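Local coordinates for cell division protein FtsI/penicillin binding protein 2 (Legionella pneumophila subsp. pneumophila ATCC 43290, PDB 4ZTK), which probably catalyses the D,D-transpeptidation that cross-links peptidoglycan peptides in the septal cell wall during division, at residues P149-K154 against F160-W165; P84-A89 against I140-E145. All blocks are in the same frame, centred on the assembly; numbering follows the deposited sequence.

Interaction 1 of 2, residues P149-K154 against F160-W165; sequences PVIRKK and FDMNSW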
ATOM      1  N   PRO A 149      21.651   7.380   3.655  1.00 41.72           N
ATOM      2  CA  PRO A 149      21.111   8.379   4.588  1.00 42.37           C
ATOM      3  C   PRO A 149      19.763   8.942   4.136  1.00 41.63           C
ATOM      4  O   PRO A 149      18.850   9.063   4.952  1.00 45.32           O
ATOM      5  CB  PRO A 149      22.171   9.484   4.571  1.00 41.47           C
ATOM      6  CG  PRO A 149      23.427   8.787   4.198  1.00 42.96           C
ATOM      7  CD  PRO A 149      23.011   7.739   3.209  1.00 39.18           C
ATOM      8  N   VAL A 150      19.639   9.262   2.851  1.00 38.74           N
ATOM      9  CA  VAL A 150      18.407   9.843   2.327  1.00 34.97           C
ATOM     10  C   VAL A 150      17.237   8.875   2.452  1.00 35.26           C
ATOM     11  O   VAL A 150      16.165   9.236   2.950  1.00 35.91           O
ATOM     12  CB  VAL A 150      18.566  10.275   0.852  1.00 34.50           C
ATOM     13  CG1 VAL A 150      17.221  10.678   0.263  1.00 29.73           C
ATOM     14  CG2 VAL A 150      19.571  11.416   0.740  1.00 39.14           C
ATOM     15  N   ILE A 151      17.450   7.640   2.006  1.00 33.16           N
ATOM     16  CA  ILE A 151      16.381   6.644   1.988  1.00 35.70           C
ATOM     17  C   ILE A 151      15.970   6.187   3.393  1.00 37.32           C
ATOM     18  O   ILE A 151      14.785   6.138   3.710  1.00 32.90           O
ATOM     19  CB  ILE A 151      16.753   5.425   1.119  1.00 34.39           C
ATOM     20  CG1 ILE A 151      16.856   5.832  -0.354  1.00 32.44           C
ATOM     21  CG2 ILE A 151      15.722   4.310   1.285  1.00 27.83           C
ATOM     22  CD1 ILE A 151      15.533   6.308  -0.967  1.00 24.89           C
ATOM     23  N   ARG A 152      16.944   5.853   4.235  1.00 36.86           N
ATOM     24  CA  ARG A 152      16.624   5.386   5.582  1.00 39.28           C
ATOM     25  C   ARG A 152      15.915   6.456   6.414  1.00 36.81           C
ATOM     26  O   ARG A 152      14.930   6.170   7.087  1.00 37.02           O
ATOM     27  CB  ARG A 152      17.875   4.897   6.312  1.00 35.78           C
ATOM     28  CG  ARG A 152      18.382   3.545   5.851  1.00 45.28           C
ATOM     29  CD  ARG A 152      19.359   2.971   6.868  1.00 49.69           C
ATOM     30  NE  ARG A 152      18.707   2.719   8.149  1.00 54.16           N
ATOM     31  CZ  ARG A 152      19.348   2.381   9.262  1.00 58.39           C
ATOM     32  NH1 ARG A 152      20.668   2.259   9.259  1.00 57.25           N
ATOM     33  NH2 ARG A 152      18.668   2.174  10.381  1.00 67.45           N
ATOM     34  N   LYS A 153      16.422   7.685   6.361  1.00 36.82           N
ATOM     35  CA  LYS A 153      15.845   8.783   7.131  1.00 38.22           C
ATOM     36  C   LYS A 153      14.432   9.125   6.674  1.00 37.17           C
ATOM     37  O   LYS A 153      13.514   9.229   7.490  1.00 34.54           O
ATOM     38  CB  LYS A 153      16.731  10.025   7.047  1.00 41.12           C
ATOM     39  CG  LYS A 153      16.067  11.290   7.571  1.00 56.19           C
ATOM     40  CD  LYS A 153      17.052  12.451   7.629  1.00 70.54           C
ATOM     41  CE  LYS A 153      16.355  13.744   8.020  1.00 77.95           C
ATOM     42  NZ  LYS A 153      15.280  14.109   7.048  1.00 79.49           N
ATOM     43  N   LYS A 154      14.256   9.303   5.371  1.00 38.67           N
ATOM     44  CA  LYS A 154      12.960   9.721   4.853  1.00 35.76           C
ATOM     45  C   LYS A 154      11.900   8.633   5.013  1.00 31.38           C
ATOM     46  O   LYS A 154      10.754   8.929   5.347  1.00 33.13           O
ATOM     47  CB  LYS A 154      13.062  10.199   3.401  1.00 33.67           C
ATOM     48  CG  LYS A 154      11.773  10.813   2.859  1.00 36.96           C
ATOM     49  CD  LYS A 154      11.317  12.002   3.697  1.00 33.51           C
ATOM     50  CE  LYS A 154      12.343  13.121   3.678  1.00 33.83           C
ATOM     51  NZ  LYS A 154      11.974  14.206   4.626  1.00 40.47           N
ATOM     52  N   PHE A 160       8.105   3.949   8.413  1.00 29.24           N
ATOM     53  CA  PHE A 160       8.673   2.639   8.118  1.00 29.46           C
ATOM     54  C   PHE A 160       9.832   2.279   9.048  1.00 33.74           C
ATOM     55  O   PHE A 160      10.674   3.117   9.375  1.00 33.64           O
ATOM     56  CB  PHE A 160       9.129   2.550   6.656  1.00 26.99           C
ATOM     57  CG  PHE A 160       8.002   2.577   5.673  1.00 27.30           C
ATOM     58  CD1 PHE A 160       7.293   1.422   5.385  1.00 28.74           C
ATOM     59  CD2 PHE A 160       7.640   3.757   5.045  1.00 24.59           C
ATOM     60  CE1 PHE A 160       6.242   1.441   4.477  1.00 32.56           C
ATOM     61  CE2 PHE A 160       6.588   3.786   4.136  1.00 26.10           C
ATOM     62  CZ  PHE A 160       5.887   2.627   3.853  1.00 27.02           C
ATOM     63  N   ASP A 161       9.866   1.018   9.460  1.00 30.40           N
ATOM     64  CA  ASP A 161      10.972   0.476  10.238  1.00 31.98           C
ATOM     65  C   ASP A 161      12.167   0.219   9.323  1.00 34.17           C
ATOM     66  O   ASP A 161      12.179  -0.744   8.564  1.00 35.59           O
ATOM     67  CB  ASP A 161      10.529  -0.830  10.900  1.00 32.65           C
ATOM     68  CG  ASP A 161      11.620  -1.481  11.743  1.00 37.65           C
ATOM     69  OD1 ASP A 161      12.788  -1.027  11.740  1.00 40.47           O
ATOM     70  OD2 ASP A 161      11.291  -2.474  12.418  1.00 40.28           O
HETATM   71  N   MSE A 162      13.178   1.074   9.409  1.00 36.20           N
HETATM   72  CA  MSE A 162      14.394   0.889   8.629  1.00 30.14           C
HETATM   73  C   MSE A 162      15.531   0.442   9.539  1.00 40.54           C
HETATM   74  O   MSE A 162      16.706   0.685   9.254  1.00 44.62           O
HETATM   75  CB  MSE A 162      14.757   2.185   7.909  1.00 30.48           C
HETATM   76  CG  MSE A 162      13.604   2.765   7.108  1.00 28.38           C
HETATM   77 SE   MSE A 162      13.018   1.574   5.673  0.65 39.52          SE
HETATM   78  CE  MSE A 162      14.518   1.845   4.453  1.00 27.78           C
ATOM     79  N   ASN A 163      15.173  -0.220  10.636  1.00 42.70           N
ATOM     80  CA  ASN A 163      16.161  -0.645  11.625  1.00 48.98           C
ATOM     81  C   ASN A 163      16.189  -2.148  11.889  1.00 47.64           C
ATOM     82  O   ASN A 163      17.257  -2.746  11.913  1.00 49.68           O
ATOM     83  CB  ASN A 163      15.971   0.118  12.938  1.00 60.42           C
ATOM     84  CG  ASN A 163      16.599   1.499  12.906  1.00 74.65           C
ATOM     85  OD1 ASN A 163      16.021   2.445  12.369  1.00 75.46           O
ATOM     86  ND2 ASN A 163      17.791   1.621  13.485  1.00 81.00           N
ATOM     87  N   SER A 164      15.020  -2.751  12.085  1.00 55.91           N
ATOM     88  CA  SER A 164      14.935  -4.172  12.420  1.00 59.85           C
ATOM     89  C   SER A 164      15.674  -5.046  11.426  1.00 67.52           C
ATOM     90  O   SER A 164      16.682  -5.665  11.758  1.00 74.77           O
ATOM     91  CB  SER A 164      13.480  -4.626  12.483  1.00 53.24           C
ATOM     92  OG  SER A 164      12.778  -3.934  13.498  1.00 64.93           O
ATOM     93  N   TRP A 165      15.158  -5.090  10.204  1.00 70.17           N
ATOM     94  CA  TRP A 165      15.736  -5.911   9.151  1.00 65.79           C
ATOM     95  C   TRP A 165      16.827  -5.142   8.408  1.00 66.16           C
ATOM     96  O   TRP A 165      16.653  -4.766   7.248  1.00 72.48           O
ATOM     97  CB  TRP A 165      14.640  -6.375   8.181  1.00 64.42           C
ATOM     98  CG  TRP A 165      13.542  -7.209   8.824  1.00 66.71           C
ATOM     99  CD1 TRP A 165      13.543  -7.735  10.087  1.00 70.89           C
ATOM    100  CD2 TRP A 165      12.290  -7.603   8.230  1.00 66.11           C
ATOM    101  NE1 TRP A 165      12.377  -8.432  10.313  1.00 67.50           N
ATOM    102  CE2 TRP A 165      11.593  -8.365   9.191  1.00 66.81           C
ATOM    103  CE3 TRP A 165      11.695  -7.385   6.981  1.00 62.63           C
ATOM    104  CZ2 TRP A 165      10.329  -8.911   8.942  1.00 62.77           C
ATOM    105  CZ3 TRP A 165      10.440  -7.927   6.737  1.00 63.04           C
ATOM    106  CH2 TRP A 165       9.772  -8.681   7.712  1.00 61.60           C
TER
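Polar contact between the two segments centres on the guanidinium of Arg-152 and the backbone carbonyl of Met-162. NH2 of Arg-152 lies 2.7 Å from O of Met-162, and NE of Arg-152 lies 3.1 Å from the same O. The carbonyl meets the guanidinium obliquely. Asn-163 sits at the guanidinium edge, with its amide plane turned 68° from the guanidinium plane. ND2 of Asn-163 is 3.3 Å from NH2 of Arg-152, but both are donors and they do not bond; OD1 of Asn-163 is at the same distance from this NH2. The bend in the arginine chain at chi3 (64°) helps swing this charged group round to the loop. Arg-152 also makes a cation-pi contact with Trp-166.

Residues 149-154 belong to helix 148-157 in the helical part of the penicillin-binding transpeptidase fold. Residues 160-165 belong to the loop that follows it and folds back along its flank.

Apolar packing comes from Met-162, modelled as selenomethionine. Its chain bends at chi2 and chi3 and lies against the helix. CG of Met-162 rests 3.7 Å from O of Arg-152, and CE of Met-162 is 4.2 Å from CG2 of Ile-151. Leu-155, Thr-156 and Ile-185 also touch this side chain.

Within the loop, Asp-161 holds the turn. Its OD1 takes an N-H from Asn-163 N at 2.7 Å, nearly along the C-O axis, which closes an Asx turn. The same OD1 takes a nearly straight bond (171°) from Ser-164 N at 2.8 Å, on its syn side but well tilted out of the carboxylate plane.

Interaction 2 of 2, residues P84-A89 against I140-E145; sequences PFIAAA and IRVSQE
No flat group lies between Ile-86 and its two partners, Val-142 and Ser-143; the contact is made by aliphatic side chains. The one aromatic ring in these segments, that of Phe-85, packs elsewhere. It makes edge-to-face contacts with Phe-158, Phe-160 and Tyr-196.

Ile-86 carries the packing for helix 83-92. Its CB points toward helix 136-146. CG2 sits opposite the backbone N (chi1 -66° for the CG1 branch) and reaches two residues. CG2 of Ile-86 is 3.9 Å from CB of Ser-143. The same CG2 is 4.1 Å from CG1 of Val-142, and the two side chains run past each other in opposite directions. The backbones are close here, with 6.3 Å between CA of Ile-86 and CA of Ser-143.

Helix 83-92 is probably the central helix of the penicillin-binding transpeptidase fold. What looks like the family's SxxK motif spans its start, with Ser-80 just before the helix and Lys-83 as its first residue. The side chain of Ile-86 comes close to those residues but makes no contact with them.

The hydroxyl of Ser-143 is buried but has a partner. Its OG is trans to the backbone N (chi1 -178°) and hydrogen-bonds to O of Leu-176 on helix 172-181. CD1 of Ile-86 comes within 4.2 Å of this OG. Ile-151 of helix 148-157 touches both Ile-86 and Ser-143, and Ala-180 also packs on Ser-143.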
ATOM      1  N   PRO A  84       6.256   4.190  -3.945  1.00 22.94           N
ATOM      2  CA  PRO A  84       5.953   5.628  -3.898  1.00 22.78           C
ATOM      3  C   PRO A  84       6.800   6.403  -2.892  1.00 25.17           C
ATOM      4  O   PRO A  84       7.126   7.565  -3.144  1.00 26.74           O
ATOM      5  CB  PRO A  84       4.484   5.660  -3.459  1.00 26.92           C
ATOM      6  CG  PRO A  84       3.919   4.393  -3.989  1.00 28.08           C
ATOM      7  CD  PRO A  84       5.029   3.375  -3.839  1.00 23.62           C
ATOM      8  N   PHE A  85       7.155   5.769  -1.778  1.00 22.57           N
ATOM      9  CA  PHE A  85       7.945   6.432  -0.741  1.00 23.12           C
ATOM     10  C   PHE A  85       9.423   6.529  -1.121  1.00 30.22           C
ATOM     11  O   PHE A  85      10.090   7.518  -0.799  1.00 27.84           O
ATOM     12  CB  PHE A  85       7.757   5.729   0.605  1.00 24.23           C
ATOM     13  CG  PHE A  85       6.315   5.647   1.036  1.00 27.32           C
ATOM     14  CD1 PHE A  85       5.722   6.700   1.715  1.00 21.20           C
ATOM     15  CD2 PHE A  85       5.549   4.529   0.741  1.00 24.76           C
ATOM     16  CE1 PHE A  85       4.389   6.635   2.108  1.00 27.21           C
ATOM     17  CE2 PHE A  85       4.214   4.455   1.128  1.00 27.92           C
ATOM     18  CZ  PHE A  85       3.635   5.516   1.816  1.00 19.96           C
ATOM     19  N   ILE A  86       9.928   5.504  -1.804  1.00 25.44           N
ATOM     20  CA  ILE A  86      11.274   5.553  -2.369  1.00 27.57           C
ATOM     21  C   ILE A  86      11.365   6.725  -3.336  1.00 22.58           C
ATOM     22  O   ILE A  86      12.295   7.522  -3.276  1.00 29.64           O
ATOM     23  CB  ILE A  86      11.623   4.257  -3.129  1.00 27.63           C
ATOM     24  CG1 ILE A  86      11.714   3.069  -2.172  1.00 28.42           C
ATOM     25  CG2 ILE A  86      12.929   4.414  -3.896  1.00 29.05           C
ATOM     26  CD1 ILE A  86      12.856   3.159  -1.185  1.00 28.85           C
ATOM     27  N   ALA A  87      10.378   6.827  -4.220  1.00 25.70           N
ATOM     28  CA  ALA A  87      10.326   7.913  -5.192  1.00 31.10           C
ATOM     29  C   ALA A  87      10.230   9.272  -4.508  1.00 29.64           C
ATOM     30  O   ALA A  87      10.897  10.222  -4.914  1.00 32.10           O
ATOM     31  CB  ALA A  87       9.159   7.720  -6.148  1.00 23.47           C
ATOM     32  N   ALA A  88       9.392   9.360  -3.478  1.00 33.82           N
ATOM     33  CA  ALA A  88       9.194  10.606  -2.744  1.00 31.33           C
ATOM     34  C   ALA A  88      10.494  11.082  -2.119  1.00 29.54           C
ATOM     35  O   ALA A  88      10.851  12.256  -2.227  1.00 29.87           O
ATOM     36  CB  ALA A  88       8.129  10.428  -1.669  1.00 32.75           C
ATOM     37  N   ALA A  89      11.201  10.163  -1.468  1.00 31.27           N
ATOM     38  CA  ALA A  89      12.476  10.481  -0.836  1.00 35.65           C
ATOM     39  C   ALA A  89      13.482  11.000  -1.856  1.00 35.39           C
ATOM     40  O   ALA A  89      14.203  11.963  -1.595  1.00 35.34           O
ATOM     41  CB  ALA A  89      13.030   9.257  -0.122  1.00 38.59           C
ATOM     42  N   ILE A 140      14.970   0.466  -7.959  1.00 30.92           N
ATOM     43  CA  ILE A 140      16.177   0.076  -7.248  1.00 29.54           C
ATOM     44  C   ILE A 140      17.299   1.068  -7.536  1.00 31.37           C
ATOM     45  O   ILE A 140      17.994   1.522  -6.625  1.00 31.72           O
ATOM     46  CB  ILE A 140      16.638  -1.333  -7.623  1.00 35.86           C
ATOM     47  CG1 ILE A 140      15.696  -2.383  -7.031  1.00 30.48           C
ATOM     48  CG2 ILE A 140      18.033  -1.556  -7.093  1.00 37.67           C
ATOM     49  CD1 ILE A 140      15.998  -3.812  -7.493  1.00 27.46           C
ATOM     50  N   ARG A 141      17.459   1.411  -8.810  1.00 34.82           N
ATOM     51  CA  ARG A 141      18.460   2.385  -9.214  1.00 40.49           C
ATOM     52  C   ARG A 141      18.192   3.729  -8.537  1.00 33.72           C
ATOM     53  O   ARG A 141      19.108   4.371  -8.034  1.00 34.83           O
ATOM     54  CB  ARG A 141      18.490   2.534 -10.739  1.00 43.17           C
ATOM     55  CG  ARG A 141      19.467   3.582 -11.239  1.00 61.50           C
ATOM     56  CD  ARG A 141      19.798   3.392 -12.715  1.00 80.04           C
ATOM     57  NE  ARG A 141      18.600   3.309 -13.548  1.00 91.00           N
ATOM     58  CZ  ARG A 141      18.615   3.314 -14.878  1.00 96.34           C
ATOM     59  NH1 ARG A 141      17.479   3.233 -15.561  1.00 96.10           N
ATOM     60  NH2 ARG A 141      19.768   3.406 -15.527  1.00 96.10           N
ATOM     61  N   VAL A 142      16.929   4.136  -8.512  1.00 27.59           N
ATOM     62  CA  VAL A 142      16.538   5.365  -7.835  1.00 29.66           C
ATOM     63  C   VAL A 142      16.959   5.334  -6.363  1.00 31.56           C
ATOM     64  O   VAL A 142      17.559   6.283  -5.858  1.00 31.48           O
ATOM     65  CB  VAL A 142      15.020   5.599  -7.961  1.00 32.38           C
ATOM     66  CG1 VAL A 142      14.542   6.627  -6.951  1.00 29.14           C
ATOM     67  CG2 VAL A 142      14.676   6.035  -9.377  1.00 34.01           C
ATOM     68  N   SER A 143      16.665   4.224  -5.694  1.00 35.08           N
ATOM     69  CA  SER A 143      17.036   4.042  -4.295  1.00 28.33           C
ATOM     70  C   SER A 143      18.547   4.090  -4.080  1.00 34.80           C
ATOM     71  O   SER A 143      19.032   4.767  -3.167  1.00 34.87           O
ATOM     72  CB  SER A 143      16.474   2.722  -3.764  1.00 30.36           C
ATOM     73  OG  SER A 143      16.785   2.551  -2.389  1.00 32.52           O
ATOM     74  N   GLN A 144      19.289   3.372  -4.919  1.00 32.11           N
ATOM     75  CA  GLN A 144      20.737   3.304  -4.771  1.00 35.40           C
ATOM     76  C   GLN A 144      21.409   4.645  -5.034  1.00 39.06           C
ATOM     77  O   GLN A 144      22.390   4.992  -4.377  1.00 36.42           O
ATOM     78  CB  GLN A 144      21.329   2.220  -5.675  1.00 35.35           C
ATOM     79  CG  GLN A 144      20.937   0.818  -5.250  1.00 37.85           C
ATOM     80  CD  GLN A 144      21.387  -0.237  -6.230  1.00 39.65           C
ATOM     81  OE1 GLN A 144      21.530   0.026  -7.422  1.00 42.23           O
ATOM     82  NE2 GLN A 144      21.615  -1.446  -5.732  1.00 41.40           N
ATOM     83  N   GLU A 145      20.880   5.399  -5.990  1.00 35.24           N
ATOM     84  CA  GLU A 145      21.445   6.705  -6.305  1.00 39.54           C
ATOM     85  C   GLU A 145      21.103   7.751  -5.241  1.00 36.63           C
ATOM     86  O   GLU A 145      21.861   8.691  -5.028  1.00 37.82           O
ATOM     87  CB  GLU A 145      21.010   7.158  -7.699  1.00 48.28           C
ATOM     88  CG  GLU A 145      21.554   6.253  -8.807  1.00 66.61           C
ATOM     89  CD  GLU A 145      21.199   6.728 -10.201  1.00 78.49           C
ATOM     90  OE1 GLU A 145      20.514   7.766 -10.324  1.00 83.22           O
ATOM     91  OE2 GLU A 145      21.608   6.061 -11.178  1.00 84.08           O
TER

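How the interactions relate
The two contacts have centres about 12 Å apart. Both segments of interaction 2 precede those of interaction 1 in sequence. Helix 136-146 of interaction 2 is followed directly by helix 148-157 of interaction 1. The two also touch. CG of Lys-154 is 3.6 Å from CB of Ala-89, and CG1 of Val-150 is 3.8 Å from O of Ala-89. Helix 83-92, which probably starts at the active-site motif, thus packs against helix 136-146 and helix 148-157, and against Phe-160 of the loop beyond them.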